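Local coordinates for ABC transporter periplasmic peptide-binding protein (Pseudoalteromonas, PDB 4QFL) that binds dipeptides such as Ala-Phe in the periplasm, probably delivering them to an ABC transporter for uptake, at residues G30-E36 and E261-H267. Sequence-based numbering, arbitrary orientation.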
# COMPACT_ATOMS: atom_id res chain seq x y z
N GLY A 30 4.04 -15.72 -23.33
CA GLY A 30 3.34 -14.85 -22.41
C GLY A 30 3.52 -15.30 -20.99
O GLY A 30 4.10 -16.34 -20.72
N LEU A 31 3.03 -14.49 -20.07
CA LEU A 31 3.04 -14.82 -18.66
C LEU A 31 1.63 -14.63 -18.17
O LEU A 31 0.96 -13.68 -18.56
CB LEU A 31 4.01 -13.91 -17.90
CG LEU A 31 4.21 -14.20 -16.41
CD1 LEU A 31 5.50 -13.59 -15.93
CD2 LEU A 31 3.05 -13.68 -15.58
N VAL A 32 1.16 -15.55 -17.33
CA VAL A 32 -0.14 -15.44 -16.67
C VAL A 32 0.03 -15.35 -15.15
O VAL A 32 0.57 -16.25 -14.51
CB VAL A 32 -1.06 -16.62 -17.02
CG1 VAL A 32 -2.39 -16.47 -16.31
CG2 VAL A 32 -1.26 -16.70 -18.53
N TYR A 33 -0.43 -14.23 -14.60
CA TYR A 33 -0.28 -13.88 -13.20
C TYR A 33 -1.65 -14.04 -12.53
O TYR A 33 -2.63 -13.43 -12.96
CB TYR A 33 0.19 -12.43 -13.12
CG TYR A 33 0.47 -11.88 -11.73
CD1 TYR A 33 -0.57 -11.48 -10.89
CD2 TYR A 33 1.78 -11.70 -11.28
CE1 TYR A 33 -0.32 -10.95 -9.63
CE2 TYR A 33 2.04 -11.18 -10.03
CZ TYR A 33 0.99 -10.80 -9.21
OH TYR A 33 1.25 -10.27 -7.96
N CYS A 34 -1.71 -14.86 -11.49
CA CYS A 34 -2.94 -15.05 -10.71
C CYS A 34 -3.06 -13.99 -9.65
O CYS A 34 -2.34 -14.04 -8.65
CB CYS A 34 -2.98 -16.42 -10.03
SG CYS A 34 -3.99 -17.68 -10.87
N ALA A 35 -3.98 -13.06 -9.86
CA ALA A 35 -4.17 -11.89 -9.00
C ALA A 35 -5.30 -12.07 -7.99
O ALA A 35 -6.33 -12.67 -8.29
CB ALA A 35 -4.43 -10.67 -9.85
N GLU A 36 -5.12 -11.54 -6.79
CA GLU A 36 -6.07 -11.75 -5.71
C GLU A 36 -7.30 -10.82 -5.74
O GLU A 36 -8.25 -11.01 -4.99
CB GLU A 36 -5.37 -11.67 -4.34
CG GLU A 36 -5.04 -10.26 -3.83
CD GLU A 36 -3.71 -9.74 -4.32
OE1 GLU A 36 -3.12 -10.31 -5.27
OE2 GLU A 36 -3.23 -8.74 -3.75
N GLU A 261 -2.30 -23.29 -15.14
CA GLU A 261 -3.16 -22.28 -15.72
C GLU A 261 -2.56 -20.91 -15.41
O GLU A 261 -2.77 -19.95 -16.15
CB GLU A 261 -4.57 -22.37 -15.16
CG GLU A 261 -5.34 -23.61 -15.58
CD GLU A 261 -6.84 -23.48 -15.36
OE1 GLU A 261 -7.31 -22.34 -15.11
OE2 GLU A 261 -7.57 -24.50 -15.43
N CYS A 262 -1.82 -20.84 -14.31
CA CYS A 262 -1.13 -19.63 -13.89
C CYS A 262 0.36 -19.89 -13.78
O CYS A 262 0.76 -20.95 -13.31
CB CYS A 262 -1.64 -19.16 -12.53
SG CYS A 262 -3.03 -18.02 -12.65
N ASP A 263 1.16 -18.91 -14.18
CA ASP A 263 2.62 -19.01 -14.08
C ASP A 263 3.13 -18.37 -12.80
O ASP A 263 4.19 -18.74 -12.30
CB ASP A 263 3.26 -18.33 -15.28
CG ASP A 263 2.76 -18.88 -16.58
OD1 ASP A 263 2.82 -20.12 -16.75
OD2 ASP A 263 2.28 -18.09 -17.41
N VAL A 264 2.39 -17.39 -12.30
CA VAL A 264 2.73 -16.73 -11.05
C VAL A 264 1.49 -16.57 -10.19
O VAL A 264 0.42 -16.21 -10.69
CB VAL A 264 3.35 -15.34 -11.28
CG1 VAL A 264 3.75 -14.72 -9.95
CG2 VAL A 264 4.54 -15.42 -12.22
N THR A 265 1.64 -16.82 -8.90
CA THR A 265 0.54 -16.75 -7.95
C THR A 265 0.81 -15.76 -6.84
O THR A 265 1.72 -15.91 -6.05
CB THR A 265 0.26 -18.13 -7.32
OG1 THR A 265 -0.55 -18.89 -8.23
CG2 THR A 265 -0.51 -17.97 -6.03
N ALA A 266 -0.02 -14.72 -6.80
CA ALA A 266 0.06 -13.71 -5.77
C ALA A 266 -0.37 -14.29 -4.44
O ALA A 266 -1.30 -15.08 -4.37
CB ALA A 266 -0.84 -12.52 -6.14
N HIS A 267 0.33 -13.88 -3.39
CA HIS A 267 -0.02 -14.22 -2.02
C HIS A 267 -0.50 -15.66 -1.89
O HIS A 267 -1.69 -15.90 -1.65
CB HIS A 267 -1.11 -13.27 -1.51
CG HIS A 267 -0.74 -11.82 -1.62
ND1 HIS A 267 -0.00 -11.17 -0.66
CD2 HIS A 267 -1.01 -10.90 -2.58
CE1 HIS A 267 0.17 -9.91 -1.02
NE2 HIS A 267 -0.44 -9.72 -2.18
O HOH W 1 -1.00 -6.91 -3.13
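Glu36 and His267 meet as two flat groups with their planes 76° apart, OE1 of the carboxylate lying in the plane of the imidazole at its CD2 edge. One water joins them, bound to Glu36 OE2 and to His267 NE2, while Arg383, a residue of the phenylalanine pocket, forms a salt bridge with OE2. The Tyr33 ring runs obliquely past Val264 and Ala266: its CD2 lies 3.8 Å from Val264 CG1, and its OH comes to 3.6 Å from Ala266 CB. CG anti to the backbone N (chi1 -177°) leans the ring toward the C-terminal end of its strand, where it meets both neighbours. Behind these side chains the backbones pair in parallel, Cys34 N donating to Val264 O at 2.6 Å in a nearly straight bond, and Ala266 N donating to Cys34 O. Val32 O is gripped twice, by Asp263 N at 2.7 Å and Val264 N at 3.1 Å, where the chain enters its short strand. Asp263 also returns a bond, OD2 accepting from Val32 N at 2.8 Å on the anti side of the carboxylate. With an alanine here, Val32 N would probably lose its side-chain acceptor and Lys534 a weak, long ion pair. The face opposite Tyr33 and Val264 carries Cys34, whose disulfide to Cys262 (chi3 82°) ties the two segments. Val32 CG1 lies against Cys262 SG at 4.0 Å. This disulfide-tied parallel pair carries Glu36, at its C-terminal end, to Arg383 of the dipeptide site, the Glu36 side chain about 6 Å from the bound phenylalanine. Strand 30-35 runs between 264-266 and 241-246, parallel to both, and strand 500-513 pairs antiparallel with 264-266 on its other edge. Helix 250-258 packs on the disulfide side, Lys256 touching Cys34 and Arg253 O binding the Thr265 hydroxyl.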